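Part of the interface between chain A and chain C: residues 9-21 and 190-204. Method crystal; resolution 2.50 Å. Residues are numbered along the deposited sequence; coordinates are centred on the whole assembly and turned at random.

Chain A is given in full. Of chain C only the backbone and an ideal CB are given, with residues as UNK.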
# COMPACT_ATOMS: atom_id res chain seq x y z
N ASN A 9 18.03 -27.53 -27.70
CA ASN A 9 17.78 -27.47 -29.14
C ASN A 9 16.27 -27.52 -29.39
O ASN A 9 15.56 -28.34 -28.79
CB ASN A 9 18.45 -28.67 -29.84
CG ASN A 9 19.96 -28.65 -29.72
OD1 ASN A 9 20.58 -29.64 -29.30
ND2 ASN A 9 20.57 -27.51 -30.07
N ASN A 10 15.78 -26.67 -30.30
CA ASN A 10 14.36 -26.79 -30.73
C ASN A 10 14.14 -28.07 -31.58
O ASN A 10 15.03 -28.93 -31.64
CB ASN A 10 13.85 -25.50 -31.41
CG ASN A 10 14.68 -25.08 -32.61
OD1 ASN A 10 15.53 -25.83 -33.07
ND2 ASN A 10 14.43 -23.87 -33.12
N ASN A 11 12.96 -28.23 -32.18
CA ASN A 11 12.66 -29.43 -32.99
C ASN A 11 13.49 -29.53 -34.28
O ASN A 11 13.66 -30.63 -34.81
CB ASN A 11 11.16 -29.51 -33.36
CG ASN A 11 10.28 -29.96 -32.18
OD1 ASN A 11 10.79 -30.35 -31.12
ND2 ASN A 11 8.96 -29.91 -32.37
N TYR A 12 13.99 -28.39 -34.76
CA TYR A 12 14.83 -28.32 -35.95
C TYR A 12 16.33 -28.25 -35.62
O TYR A 12 17.12 -27.90 -36.49
CB TYR A 12 14.43 -27.11 -36.82
CG TYR A 12 12.97 -27.12 -37.19
CD1 TYR A 12 12.43 -28.18 -37.95
CD2 TYR A 12 12.11 -26.10 -36.79
CE1 TYR A 12 11.07 -28.21 -38.29
CE2 TYR A 12 10.74 -26.12 -37.13
CZ TYR A 12 10.23 -27.18 -37.87
OH TYR A 12 8.88 -27.20 -38.20
N GLY A 13 16.71 -28.56 -34.38
CA GLY A 13 18.14 -28.54 -33.96
C GLY A 13 18.81 -27.17 -33.76
O GLY A 13 20.03 -27.10 -33.56
N GLU A 14 18.03 -26.08 -33.80
CA GLU A 14 18.58 -24.75 -33.61
C GLU A 14 18.66 -24.41 -32.12
O GLU A 14 17.81 -24.83 -31.32
CB GLU A 14 17.73 -23.69 -34.31
CG GLU A 14 17.64 -23.80 -35.83
CD GLU A 14 16.77 -22.69 -36.45
OE1 GLU A 14 15.92 -22.11 -35.72
OE2 GLU A 14 16.92 -22.40 -37.66
N VAL A 15 19.68 -23.62 -31.77
CA VAL A 15 19.95 -23.25 -30.38
C VAL A 15 18.73 -22.57 -29.78
O VAL A 15 18.12 -21.67 -30.39
CB VAL A 15 21.22 -22.34 -30.26
CG1 VAL A 15 21.20 -21.53 -28.98
CG2 VAL A 15 22.49 -23.19 -30.33
N TRP A 16 18.37 -23.01 -28.58
CA TRP A 16 17.13 -22.59 -27.93
C TRP A 16 17.33 -22.42 -26.42
O TRP A 16 17.70 -23.37 -25.71
CB TRP A 16 16.01 -23.60 -28.24
CG TRP A 16 14.68 -23.31 -27.54
CD1 TRP A 16 14.10 -22.09 -27.36
CD2 TRP A 16 13.77 -24.27 -26.96
NE1 TRP A 16 12.91 -22.22 -26.70
CE2 TRP A 16 12.69 -23.54 -26.44
CE3 TRP A 16 13.78 -25.67 -26.82
CZ2 TRP A 16 11.61 -24.17 -25.78
CZ3 TRP A 16 12.70 -26.29 -26.18
CH2 TRP A 16 11.63 -25.53 -25.67
N LEU A 17 17.11 -21.20 -25.93
CA LEU A 17 16.99 -20.94 -24.51
C LEU A 17 15.50 -21.08 -24.18
O LEU A 17 14.69 -20.33 -24.73
CB LEU A 17 17.50 -19.54 -24.20
CG LEU A 17 17.47 -19.00 -22.76
CD1 LEU A 17 18.45 -19.75 -21.83
CD2 LEU A 17 17.76 -17.51 -22.75
N PRO A 18 15.11 -22.04 -23.31
CA PRO A 18 13.67 -22.33 -23.12
C PRO A 18 12.87 -21.41 -22.18
O PRO A 18 11.90 -21.85 -21.59
CB PRO A 18 13.67 -23.77 -22.57
CG PRO A 18 15.05 -24.30 -22.80
CD PRO A 18 15.94 -23.10 -22.72
N ILE A 19 13.27 -20.14 -22.10
CA ILE A 19 12.52 -19.12 -21.38
C ILE A 19 11.14 -18.85 -22.00
O ILE A 19 11.00 -18.79 -23.23
CB ILE A 19 13.36 -17.81 -21.28
CG1 ILE A 19 12.72 -16.84 -20.29
CG2 ILE A 19 13.56 -17.17 -22.65
CD1 ILE A 19 13.65 -15.68 -19.84
N GLN A 20 10.11 -18.69 -21.16
CA GLN A 20 8.74 -18.51 -21.65
C GLN A 20 8.49 -17.04 -22.01
O GLN A 20 8.14 -16.72 -23.14
CB GLN A 20 7.69 -19.03 -20.64
CG GLN A 20 7.71 -20.56 -20.43
CD GLN A 20 6.29 -21.20 -20.46
OE1 GLN A 20 5.94 -21.95 -21.40
NE2 GLN A 20 5.49 -20.90 -19.43
N ALA A 21 8.70 -16.16 -21.04
CA ALA A 21 8.48 -14.73 -21.26
C ALA A 21 9.69 -14.15 -22.01
O ALA A 21 10.82 -14.53 -21.71
CB ALA A 21 8.24 -14.00 -19.92
N UNK C 190 -2.28 -20.73 -22.50
CA UNK C 190 -1.21 -19.78 -22.80
C UNK C 190 0.15 -20.49 -22.70
O UNK C 190 0.95 -20.45 -23.63
CB UNK C 190 -1.27 -18.58 -21.85
N UNK C 191 0.39 -21.18 -21.60
CA UNK C 191 1.65 -21.88 -21.40
C UNK C 191 1.88 -22.98 -22.43
O UNK C 191 3.01 -23.11 -22.95
CB UNK C 191 1.69 -22.48 -19.99
N UNK C 192 0.82 -23.76 -22.69
CA UNK C 192 0.88 -24.86 -23.67
C UNK C 192 1.19 -24.32 -25.05
O UNK C 192 2.11 -24.79 -25.72
CB UNK C 192 -0.44 -25.64 -23.70
N UNK C 193 0.42 -23.33 -25.46
CA UNK C 193 0.65 -22.70 -26.76
C UNK C 193 2.06 -22.11 -26.85
O UNK C 193 2.78 -22.39 -27.80
CB UNK C 193 -0.39 -21.61 -27.01
N UNK C 194 2.48 -21.36 -25.84
CA UNK C 194 3.84 -20.78 -25.84
C UNK C 194 4.87 -21.85 -26.11
O UNK C 194 5.72 -21.70 -26.98
CB UNK C 194 4.14 -20.09 -24.51
N UNK C 195 4.78 -22.95 -25.37
CA UNK C 195 5.81 -23.98 -25.42
C UNK C 195 5.78 -24.72 -26.74
O UNK C 195 6.83 -25.03 -27.29
CB UNK C 195 5.64 -24.97 -24.26
N UNK C 196 4.57 -24.98 -27.23
CA UNK C 196 4.40 -25.60 -28.54
C UNK C 196 4.99 -24.72 -29.64
O UNK C 196 5.68 -25.23 -30.53
CB UNK C 196 2.92 -25.87 -28.81
N UNK C 197 4.75 -23.42 -29.58
CA UNK C 197 5.39 -22.49 -30.53
C UNK C 197 6.90 -22.51 -30.45
O UNK C 197 7.56 -22.42 -31.47
CB UNK C 197 4.90 -21.06 -30.28
N UNK C 198 7.44 -22.55 -29.24
CA UNK C 198 8.87 -22.35 -29.06
C UNK C 198 9.58 -23.56 -29.63
O UNK C 198 10.56 -23.43 -30.35
CB UNK C 198 9.23 -22.14 -27.59
N UNK C 199 9.07 -24.74 -29.30
CA UNK C 199 9.57 -25.97 -29.86
C UNK C 199 9.60 -25.99 -31.38
O UNK C 199 10.51 -26.60 -31.96
CB UNK C 199 8.72 -27.14 -29.35
N UNK C 200 8.63 -25.36 -32.04
CA UNK C 200 8.62 -25.30 -33.51
C UNK C 200 9.44 -24.15 -34.10
O UNK C 200 9.42 -23.93 -35.29
CB UNK C 200 7.18 -25.18 -34.00
N UNK C 201 10.17 -23.43 -33.26
CA UNK C 201 11.03 -22.34 -33.74
C UNK C 201 10.32 -21.01 -33.88
O UNK C 201 10.90 -20.03 -34.36
CB UNK C 201 11.64 -22.72 -35.09
N UNK C 202 9.05 -20.96 -33.45
CA UNK C 202 8.23 -19.77 -33.53
C UNK C 202 8.32 -18.94 -32.22
O UNK C 202 7.31 -18.51 -31.68
CB UNK C 202 6.78 -20.16 -33.82
N UNK C 203 9.53 -18.68 -31.74
CA UNK C 203 9.71 -17.94 -30.49
C UNK C 203 9.37 -16.45 -30.63
O UNK C 203 9.19 -15.76 -29.64
CB UNK C 203 11.15 -18.09 -30.00
N UNK C 204 9.33 -15.99 -31.88
CA UNK C 204 8.89 -14.65 -32.26
C UNK C 204 7.40 -14.45 -32.20
O UNK C 204 6.94 -13.34 -32.06
CB UNK C 204 9.37 -14.33 -33.68

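Positions 190 to 199 of chain C form the end of a helix, and the side chains it turns toward chain A meet a segment that begins with a type I turn at Asn10(A) to Gly13(A) and continues to Gln20(A). At positions 190, 192, 193, 196 and 197 the ideal CB has nothing of chain A within 5.5 Å, so this contact sets no preference; the residues are valine, alanine, isoleucine, serine and leucine.

At 191 the CB lies sideways, 4.1 Å from Gln20(A) NE2. A small polar acceptor would suit, as would alanine. Ser191(C) is found, and Gln20(A) NE2 donates a weak hydrogen bond to its OG at 3.4 Å. Position 194 points toward chain A, its CB 4.0 Å from Gln20(A) OE1, with the Gln20(A) carbonyl also nearby; a long chain, perhaps with a donor, would fit. Arg194(C) packs its CD 3.6 Å from Gln20(A) O, while its guanidinium bonds to the side chain of position 198. Position 195 lies sideways, its CB 4.2 Å from Gln20(A) OE1, and many side chains could extend past the amide. Glu195(C) makes its closest approach through that CB.

Position 198 points toward chain A, and its ideal CB is 3.6 Å from Trp16(A) CZ2, which limits bulk, while the carbonyls of Ile19(A) and Gln20(A) lie beyond; a compact donor such as serine or asparagine would suit, and an acceptor could suit if a water came between. The residue is Asp198(C): a water lies 2.8 Å from both Asp198(C) OD2 and Gln20(A) O, placed to link them, and Arg194(C) NE forms a salt bridge with Asp198(C) OD1 at 3.0 Å. Position 199 sits between Asn11(A) ND2, 4.1 Å from its CB, and Trp16(A) CH2, 5.0 Å away, so a flexible apolar chain such as leucine or methionine would suit. Met199(C) places CG 4.0 Å from Trp16(A) CH2. Its carbonyl O accepts a hydrogen bond from Asn11(A) N at 3.0 Å.

At 200 the CB points away, yet Asn11(A) ND2 and the Tyr12(A) hydroxyl offer donors that a long acceptor, glutamate or glutamine, could reach by curling back. Glu200(C) does so with chi1 and chi2 both m: Asn11(A) ND2 donates to OE2 at 3.1 Å, and Tyr12(A) OH makes a weak bond to OE1 at 2.8 Å.

Position 201 has phi/psi of 86/6°, and an ideal CB would jam against the preceding carbonyl O and lie 3.6 Å from Asn10(A) ND2. Glycine is called for, and Gly201(C) is present. Position 202 points away and holds cysteine. At 203 the CB points toward chain A but has nothing within 5.5 Å, so several small or medium side chains would suit; Thr203(C) sets CG2 4.1 Å from Trp16(A) NE1. Position 204, out of reach, is aspartate.

Chain C 190-204: VSAIRESLDMEGCTD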
# COMPACT_ATOMS: atom_id res chain seq x y z
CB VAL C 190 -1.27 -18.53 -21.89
CG1 VAL C 190 -0.03 -17.68 -22.04
CG2 VAL C 190 -2.54 -17.69 -22.20
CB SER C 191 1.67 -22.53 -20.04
OG SER C 191 2.93 -23.14 -19.82
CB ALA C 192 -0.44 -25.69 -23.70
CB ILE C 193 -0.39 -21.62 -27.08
CG1 ILE C 193 -1.74 -22.30 -27.31
CG2 ILE C 193 0.07 -20.78 -28.31
CD1 ILE C 193 -2.94 -21.42 -27.10
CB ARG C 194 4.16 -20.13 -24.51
CG ARG C 194 5.50 -19.45 -24.44
CD ARG C 194 5.56 -18.19 -25.24
NE ARG C 194 6.00 -18.42 -26.62
CZ ARG C 194 5.63 -17.68 -27.66
NH1 ARG C 194 6.11 -17.97 -28.84
NH2 ARG C 194 4.80 -16.66 -27.54
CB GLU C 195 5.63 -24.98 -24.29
CG GLU C 195 6.87 -25.81 -24.07
CD GLU C 195 6.72 -26.81 -22.94
OE1 GLU C 195 6.03 -26.49 -21.92
OE2 GLU C 195 7.30 -27.92 -23.07
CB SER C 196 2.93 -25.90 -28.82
OG SER C 196 2.46 -26.88 -27.90
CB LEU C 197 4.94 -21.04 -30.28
CG LEU C 197 3.49 -20.82 -30.66
CD1 LEU C 197 3.06 -19.45 -30.24
CD2 LEU C 197 3.30 -21.08 -32.14
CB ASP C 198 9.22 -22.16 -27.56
CG ASP C 198 8.79 -20.80 -27.00
OD1 ASP C 198 8.33 -19.89 -27.75
OD2 ASP C 198 8.92 -20.65 -25.77
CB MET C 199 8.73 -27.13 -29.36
CG MET C 199 9.05 -27.53 -27.94
SD MET C 199 7.96 -28.80 -27.28
CE MET C 199 7.35 -29.64 -28.77
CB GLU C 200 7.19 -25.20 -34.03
CG GLU C 200 6.38 -26.48 -33.84
CD GLU C 200 6.81 -27.61 -34.78
OE1 GLU C 200 7.14 -27.29 -35.95
OE2 GLU C 200 6.81 -28.80 -34.34
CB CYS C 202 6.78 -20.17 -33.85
SG CYS C 202 6.54 -21.34 -35.28
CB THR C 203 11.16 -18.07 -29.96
OG1 THR C 203 12.06 -17.72 -31.00
CG2 THR C 203 11.48 -19.51 -29.47
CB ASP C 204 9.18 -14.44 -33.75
CG ASP C 204 10.49 -13.79 -33.99
OD1 ASP C 204 11.31 -13.71 -33.06
OD2 ASP C 204 10.69 -13.36 -35.15
O HOH W 1 9.29 -17.93 -25.43
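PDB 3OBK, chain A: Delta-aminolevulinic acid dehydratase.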